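Local coordinates for sensor protein KdpD (Escherichia coli, PDB 4QPR) that is probably the histidine kinase sensor of a two-component system that controls potassium uptake, represented here by its GAF domain, at residues H34-V39 and Q55-W60; L73-G78 and Y87-L92. One frame throughout, in Å; residues are numbered along the deposited sequence.

Contact 1: H34-V39 and Q55-W60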
ATOM      1  N   HIS A  34      18.384  -2.396   6.245  1.00 12.12           N
ATOM      2  CA  HIS A  34      19.622  -2.610   7.004  1.00 12.82           C
ATOM      3  C   HIS A  34      19.585  -1.837   8.305  1.00 12.29           C
ATOM      4  O   HIS A  34      20.471  -1.034   8.601  1.00 12.39           O
ATOM      5  CB  HIS A  34      20.854  -2.244   6.165  1.00 13.41           C
ATOM      6  CG  HIS A  34      20.928  -3.001   4.883  1.00 14.48           C
ATOM      7  ND1 HIS A  34      21.280  -4.331   4.841  1.00 16.71           N
ATOM      8  CD2 HIS A  34      20.698  -2.624   3.606  1.00 19.31           C
ATOM      9  CE1 HIS A  34      21.251  -4.744   3.575  1.00 21.09           C
ATOM     10  NE2 HIS A  34      20.912  -3.721   2.814  1.00 19.25           N
ATOM     11  N   ALA A  35      18.534  -2.097   9.072  1.00 11.96           N
ATOM     12  CA  ALA A  35      18.262  -1.244  10.220  1.00 11.49           C
ATOM     13  C   ALA A  35      17.700  -2.089  11.348  1.00 13.65           C
ATOM     14  O   ALA A  35      17.296  -3.225  11.144  1.00 19.78           O
ATOM     15  CB  ALA A  35      17.263  -0.159   9.827  1.00 10.83           C
ATOM     16  N   ARG A  36      17.697  -1.549  12.552  1.00 12.14           N
ATOM     17  CA  ARG A  36      16.858  -2.106  13.603  1.00 12.64           C
ATOM     18  C   ARG A  36      15.602  -1.259  13.634  1.00 11.68           C
ATOM     19  O   ARG A  36      15.655  -0.063  13.338  1.00 11.70           O
ATOM     20  CB  ARG A  36      17.578  -2.047  14.950  1.00 13.68           C
ATOM     21  CG  ARG A  36      18.905  -2.817  14.969  1.00 16.30           C
ATOM     22  CD  ARG A  36      18.743  -4.344  14.833  1.00 19.81           C
ATOM     23  NE  ARG A  36      20.000  -5.067  14.512  1.00 23.45           N
ATOM     24  CZ  ARG A  36      20.864  -5.551  15.407  1.00 26.95           C
ATOM     25  NH1 ARG A  36      20.646  -5.365  16.704  1.00 28.23           N
ATOM     26  NH2 ARG A  36      21.952  -6.235  15.009  1.00 21.47           N
ATOM     27  N   SER A  37      14.465  -1.869  13.931  1.00 11.94           N
ATOM     28  CA  SER A  37      13.254  -1.071  13.994  1.00 11.27           C
ATOM     29  C   SER A  37      12.318  -1.556  15.067  1.00 12.11           C
ATOM     30  O   SER A  37      12.354  -2.706  15.502  1.00 13.21           O
ATOM     31  CB  SER A  37      12.528  -1.032  12.659  1.00 14.80           C
ATOM     32  OG  SER A  37      12.102  -2.300  12.299  1.00 16.70           O
ATOM     33  N   GLN A  38      11.471  -0.634  15.502  1.00 11.79           N
ATOM     34  CA  GLN A  38      10.476  -0.958  16.509  1.00 12.73           C
ATOM     35  C   GLN A  38       9.190  -0.245  16.136  1.00 12.22           C
ATOM     36  O   GLN A  38       9.176   0.982  15.978  1.00 11.51           O
ATOM     37  CB  GLN A  38      10.945  -0.463  17.874  1.00 13.48           C
ATOM     38  CG  GLN A  38       9.864  -0.574  18.949  1.00 15.91           C
ATOM     39  CD  GLN A  38       9.672  -1.987  19.405  1.00 24.45           C
ATOM     40  OE1 GLN A  38      10.630  -2.674  19.758  1.00 28.18           O
ATOM     41  NE2 GLN A  38       8.425  -2.443  19.406  1.00 26.50           N
ATOM     42  N   VAL A  39       8.121  -1.020  16.003  1.00 12.84           N
ATOM     43  CA  VAL A  39       6.790  -0.459  15.784  1.00 12.79           C
ATOM     44  C   VAL A  39       6.174  -0.173  17.150  1.00 13.81           C
ATOM     45  O   VAL A  39       6.249  -1.005  18.057  1.00 15.01           O
ATOM     46  CB  VAL A  39       5.921  -1.435  14.961  1.00 13.27           C
ATOM     47  CG1 VAL A  39       4.444  -1.070  15.021  1.00 15.04           C
ATOM     48  CG2 VAL A  39       6.403  -1.434  13.519  1.00 12.83           C
ATOM     49  N   GLN A  55      17.036  -4.570  23.031  1.00 31.85           N
ATOM     50  CA  GLN A  55      18.487  -4.656  23.013  1.00 33.06           C
ATOM     51  C   GLN A  55      18.951  -4.363  21.590  1.00 34.22           C
ATOM     52  O   GLN A  55      18.353  -4.833  20.614  1.00 34.43           O
ATOM     53  CB  GLN A  55      18.954  -6.047  23.458  1.00 38.04           C
ATOM     54  CG  GLN A  55      20.412  -6.117  23.930  1.00 43.73           C
ATOM     55  CD  GLN A  55      21.416  -6.248  22.786  1.00 52.66           C
ATOM     56  OE1 GLN A  55      21.076  -6.688  21.686  1.00 57.42           O
ATOM     57  NE2 GLN A  55      22.663  -5.867  23.050  1.00 54.75           N
ATOM     58  N   GLY A  56      19.993  -3.554  21.470  1.00 33.17           N
ATOM     59  CA  GLY A  56      20.532  -3.242  20.163  1.00 27.44           C
ATOM     60  C   GLY A  56      20.073  -1.916  19.593  1.00 26.03           C
ATOM     61  O   GLY A  56      20.673  -1.429  18.649  1.00 20.85           O
HETATM   62  N   MSE A  57      19.002  -1.335  20.130  1.00 18.48           N
HETATM   63  CA  MSE A  57      18.594   0.004  19.704  1.00 16.99           C
HETATM   64  C   MSE A  57      18.950   1.082  20.721  1.00 17.81           C
HETATM   65  O   MSE A  57      18.891   0.846  21.925  1.00 19.32           O
HETATM   66  CB  MSE A  57      17.094   0.087  19.430  1.00 15.90           C
HETATM   67  CG  MSE A  57      16.715  -0.695  18.186  1.00 14.96           C
HETATM   68 SE   MSE A  57      14.824  -0.573  17.732  0.67 14.42          SE
HETATM   69  CE  MSE A  57      14.854   1.156  16.875  1.00 13.97           C
ATOM     70  N   THR A  58      19.307   2.266  20.230  1.00 17.05           N
ATOM     71  CA  THR A  58      19.546   3.417  21.105  1.00 17.89           C
ATOM     72  C   THR A  58      18.195   3.881  21.639  1.00 17.61           C
ATOM     73  O   THR A  58      17.198   3.865  20.917  1.00 17.67           O
ATOM     74  CB  THR A  58      20.202   4.590  20.330  1.00 25.50           C
ATOM     75  OG1 THR A  58      21.281   4.096  19.535  1.00 28.79           O
ATOM     76  CG2 THR A  58      20.769   5.611  21.297  1.00 27.20           C
ATOM     77  N   PRO A  59      18.145   4.287  22.916  1.00 19.12           N
ATOM     78  CA  PRO A  59      16.866   4.765  23.449  1.00 19.10           C
ATOM     79  C   PRO A  59      16.406   6.040  22.753  1.00 21.51           C
ATOM     80  O   PRO A  59      17.212   6.935  22.530  1.00 23.52           O
ATOM     81  CB  PRO A  59      17.187   5.071  24.912  1.00 21.31           C
ATOM     82  CG  PRO A  59      18.382   4.246  25.235  1.00 26.06           C
ATOM     83  CD  PRO A  59      19.163   4.093  23.957  1.00 21.20           C
ATOM     84  N   TRP A  60      15.124   6.114  22.424  1.00 20.54           N
ATOM     85  CA  TRP A  60      14.559   7.330  21.837  1.00 22.35           C
ATOM     86  C   TRP A  60      13.747   8.070  22.890  1.00 24.25           C
ATOM     87  O   TRP A  60      13.449   7.524  23.956  1.00 20.57           O
ATOM     88  CB  TRP A  60      13.681   6.994  20.628  1.00 20.90           C
ATOM     89  CG  TRP A  60      12.571   6.043  20.941  1.00 20.02           C
ATOM     90  CD1 TRP A  60      11.326   6.354  21.435  1.00 18.65           C
ATOM     91  CD2 TRP A  60      12.604   4.627  20.810  1.00 14.62           C
ATOM     92  NE1 TRP A  60      10.589   5.208  21.615  1.00 19.44           N
ATOM     93  CE2 TRP A  60      11.351   4.135  21.240  1.00 19.02           C
ATOM     94  CE3 TRP A  60      13.575   3.718  20.362  1.00 16.79           C
ATOM     95  CZ2 TRP A  60      11.048   2.770  21.243  1.00 23.09           C
ATOM     96  CZ3 TRP A  60      13.266   2.370  20.359  1.00 20.36           C
ATOM     97  CH2 TRP A  60      12.018   1.908  20.793  1.00 24.50           C
TER
HETATM   98  O   HOH W   1      18.360  -4.477  18.153  1.00 29.14           O
HETATM   99  O   HOH W   2      21.778  -7.448  18.508  1.00 34.68           O
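Met-57, a selenomethionine, lies against the strand 35-42 between Arg-36 and Gln-38. Its CG meets CB of Arg-36 at 3.6 Å. Its SE then reaches the strand backbone, 3.8 Å from C of Ser-37, and sits 3.9 Å from CB of Gln-38. The bend at the last torsion (chi3 80°) sets the methyl CE beside the carbonyl O of Arg-36. Trp-60 brings the far corner of its indole to the same strand. Its CH2 lies 3.8 Å from CG of Gln-38, and the two side chains run at about a right angle, with amide and ring planes 36° apart. The Gln-38 amide turns back to its own strand, where NE2 donates to O of Val-39 at 2.9 Å. Val-103 of strand 97-106 touches both Met-57 and Trp-60, so this loop packs across the sheet of the GAF fold. At the outer end, water 1 lies in the guanidinium plane of Arg-36. It accepts from NH1 at 2.8 Å and donates to O of Gln-55. No direct hydrogen bond joins the two segments. Thr-58 OG1 bonds instead to Glu-105 of strand 97-106. Between these segments, side-chain packing holds the loop, with water carrying the polar link at the exposed arginine.

Contact 2: L73-G78 and Y87-L92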
ATOM      1  N   LEU A  73       3.396  13.517  12.372  1.00 14.74           N
ATOM      2  CA  LEU A  73       4.555  14.134  11.729  1.00 14.80           C
ATOM      3  C   LEU A  73       5.801  13.364  12.103  1.00 13.01           C
ATOM      4  O   LEU A  73       5.920  12.888  13.226  1.00 15.21           O
ATOM      5  CB  LEU A  73       4.725  15.584  12.182  1.00 14.98           C
ATOM      6  CG  LEU A  73       3.641  16.551  11.697  1.00 17.56           C
ATOM      7  CD1 LEU A  73       3.830  17.878  12.393  1.00 20.34           C
ATOM      8  CD2 LEU A  73       3.739  16.716  10.193  1.00 21.54           C
ATOM      9  N   PRO A  74       6.753  13.267  11.175  1.00 12.34           N
ATOM     10  CA  PRO A  74       8.002  12.576  11.509  1.00 11.80           C
ATOM     11  C   PRO A  74       8.888  13.426  12.427  1.00 12.89           C
ATOM     12  O   PRO A  74       8.744  14.655  12.484  1.00 13.51           O
ATOM     13  CB  PRO A  74       8.676  12.419  10.141  1.00 11.48           C
ATOM     14  CG  PRO A  74       8.198  13.594   9.373  1.00 12.77           C
ATOM     15  CD  PRO A  74       6.757  13.799   9.802  1.00 15.67           C
ATOM     16  N   ALA A  75       9.781  12.756  13.143  1.00 10.76           N
ATOM     17  CA  ALA A  75      10.794  13.417  13.950  1.00 10.94           C
ATOM     18  C   ALA A  75      12.106  12.627  13.790  1.00  9.33           C
ATOM     19  O   ALA A  75      12.162  11.563  13.145  1.00 14.24           O
ATOM     20  CB  ALA A  75      10.345  13.483  15.411  1.00 15.78           C
ATOM     21  N   GLY A  76      13.162  13.134  14.375  1.00 14.42           N
ATOM     22  CA  GLY A  76      14.420  12.458  14.253  1.00 10.98           C
ATOM     23  C   GLY A  76      15.097  12.896  12.985  1.00  7.91           C
ATOM     24  O   GLY A  76      14.818  13.962  12.421  1.00  9.39           O
ATOM     25  N   ALA A  77      16.017  12.051  12.546  1.00  8.43           N
ATOM     26  CA  ALA A  77      16.867  12.396  11.428  1.00  8.42           C
ATOM     27  C   ALA A  77      16.033  12.729  10.188  1.00  9.13           C
ATOM     28  O   ALA A  77      15.063  12.041   9.880  1.00 11.00           O
ATOM     29  CB  ALA A  77      17.827  11.236  11.132  1.00 10.27           C
ATOM     30  N   GLY A  78      16.425  13.788   9.483  1.00  9.31           N
ATOM     31  CA  GLY A  78      15.676  14.208   8.311  1.00 10.90           C
ATOM     32  C   GLY A  78      14.591  15.238   8.591  1.00 11.79           C
ATOM     33  O   GLY A  78      13.915  15.683   7.663  1.00 12.76           O
ATOM     34  N   TYR A  87      18.418   8.040  14.481  1.00  9.33           N
ATOM     35  CA  TYR A  87      17.257   7.231  14.094  1.00  8.70           C
ATOM     36  C   TYR A  87      16.176   8.147  13.540  1.00  8.69           C
ATOM     37  O   TYR A  87      16.238   9.372  13.708  1.00  8.69           O
ATOM     38  CB  TYR A  87      16.723   6.430  15.299  1.00  9.94           C
ATOM     39  CG  TYR A  87      16.404   7.280  16.504  1.00  9.11           C
ATOM     40  CD1 TYR A  87      15.206   7.973  16.588  1.00 10.64           C
ATOM     41  CD2 TYR A  87      17.322   7.426  17.550  1.00 14.37           C
ATOM     42  CE1 TYR A  87      14.902   8.772  17.675  1.00 14.46           C
ATOM     43  CE2 TYR A  87      17.014   8.236  18.643  1.00 12.63           C
ATOM     44  CZ  TYR A  87      15.812   8.911  18.679  1.00 14.61           C
ATOM     45  OH  TYR A  87      15.486   9.721  19.767  1.00 18.80           O
ATOM     46  N   GLN A  88      15.192   7.554  12.876  1.00  7.76           N
ATOM     47  CA  GLN A  88      14.007   8.281  12.411  1.00  7.90           C
ATOM     48  C   GLN A  88      12.804   7.820  13.187  1.00  8.82           C
ATOM     49  O   GLN A  88      12.702   6.641  13.551  1.00  9.30           O
ATOM     50  CB  GLN A  88      13.738   7.999  10.939  1.00  9.92           C
ATOM     51  CG  GLN A  88      14.876   8.371  10.026  1.00  8.64           C
ATOM     52  CD  GLN A  88      14.432   8.332   8.590  1.00  9.94           C
ATOM     53  OE1 GLN A  88      14.458   7.284   7.939  1.00 11.02           O
ATOM     54  NE2 GLN A  88      14.035   9.493   8.073  1.00 15.34           N
ATOM     55  N   ILE A  89      11.879   8.747  13.449  1.00  8.90           N
ATOM     56  CA  ILE A  89      10.605   8.413  14.065  1.00  9.14           C
ATOM     57  C   ILE A  89       9.551   8.722  13.016  1.00  9.17           C
ATOM     58  O   ILE A  89       9.377   9.874  12.638  1.00 10.33           O
ATOM     59  CB  ILE A  89      10.354   9.249  15.327  1.00 13.61           C
ATOM     60  CG1 ILE A  89      11.396   8.917  16.397  1.00 15.23           C
ATOM     61  CG2 ILE A  89       8.974   8.969  15.867  1.00 16.77           C
ATOM     62  CD1 ILE A  89      11.231   9.786  17.673  1.00 21.05           C
ATOM     63  N   LEU A  90       8.885   7.688  12.496  1.00  9.12           N
ATOM     64  CA  LEU A  90       7.990   7.855  11.349  1.00  9.75           C
ATOM     65  C   LEU A  90       6.561   7.461  11.671  1.00  9.22           C
ATOM     66  O   LEU A  90       6.310   6.336  12.139  1.00 10.91           O
ATOM     67  CB  LEU A  90       8.460   6.991  10.171  1.00 10.08           C
ATOM     68  CG  LEU A  90       9.914   7.287   9.771  1.00 11.65           C
ATOM     69  CD1 LEU A  90      10.362   6.288   8.714  1.00 12.14           C
ATOM     70  CD2 LEU A  90      10.025   8.715   9.246  1.00 13.63           C
ATOM     71  N   PRO A  91       5.615   8.350  11.390  1.00 10.03           N
ATOM     72  CA  PRO A  91       4.224   7.937  11.610  1.00 13.07           C
ATOM     73  C   PRO A  91       3.751   6.915  10.577  1.00 13.70           C
ATOM     74  O   PRO A  91       4.119   6.960   9.398  1.00 13.44           O
ATOM     75  CB  PRO A  91       3.452   9.249  11.511  1.00 14.53           C
ATOM     76  CG  PRO A  91       4.305  10.134  10.667  1.00 16.36           C
ATOM     77  CD  PRO A  91       5.728   9.765  10.998  1.00 11.89           C
ATOM     78  N   LEU A  92       2.954   5.960  11.048  1.00 12.52           N
ATOM     79  CA  LEU A  92       2.333   4.985  10.155  1.00 11.70           C
ATOM     80  C   LEU A  92       0.953   5.511   9.835  1.00 14.02           C
ATOM     81  O   LEU A  92       0.011   5.324  10.601  1.00 14.53           O
ATOM     82  CB  LEU A  92       2.251   3.623  10.837  1.00 12.57           C
ATOM     83  CG  LEU A  92       3.604   3.119  11.339  1.00 12.39           C
ATOM     84  CD1 LEU A  92       3.448   1.856  12.172  1.00 13.44           C
ATOM     85  CD2 LEU A  92       4.557   2.847  10.176  1.00 13.64           C
TER
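Ala-75 and Ile-89 form an antiparallel hydrogen-bonded pair. N of Ala-75 donates to O of Ile-89 at 3.0 Å, and N of Ile-89 donates to O of Ala-75 at 2.8 Å. Their CB atoms are 4.2 Å apart on the same face of the sheet. Two residues on, N of Ala-77 gives a nearly straight bond to O of Tyr-87 (2.9 Å, 174°). Gly-76 faces Gln-88 between these bonds; a side chain there would clash with O of Tyr-87. The Gln-88 chain starts anti to its carbonyl carbon (chi1 -59°) and extends beyond CG, and NE2 gives a longer bond of 3.3 Å to O of Ala-77, tilted from the carbonyl plane. At the other end, CD of Pro-91 rests 3.7 Å from CA of Pro-74, while CB of Pro-74 meets CD2 of Leu-90. This is a beta hairpin at the edge of the antiparallel GAF sheet, with 75-76 an outermost strand within the chain. Helix 62-71 lies over the face of Ala-75 and Ile-89, through Ile-64 and Ser-68 respectively. Towards helix 115-141, Gln-88 touches Leu-121, and its OE1 is hydrogen-bonded to Gln-118 NE2. A leucine in place of Gln-88 would probably leave O of Ala-77 and the Gln-118 amide without these partners. Strand 97-106 pairs with 88-94 on the side away from 75-76, with backbone bonds between Val-104 and Gln-88 and between Val-102 and Leu-90.

Both contacts belong to one antiparallel sheet, and their centres are 13 Å apart. Contact 2 is the more buried and joins two neighbouring strands through backbone hydrogen bonds. Contact 1 is partly buried and sets a loop against a strand, with a water bridge at its exposed end. Strand 97-106 lies between 35-42 and 88-94 and pairs with both. The loop of contact 1 leads into helix 62-71, which packs on the hairpin of contact 2. The two also touch directly: OH of Tyr-87 comes within 3.3 Å of CA of Trp-60, and CG1 of Val-39 packs near CD1 of Leu-92.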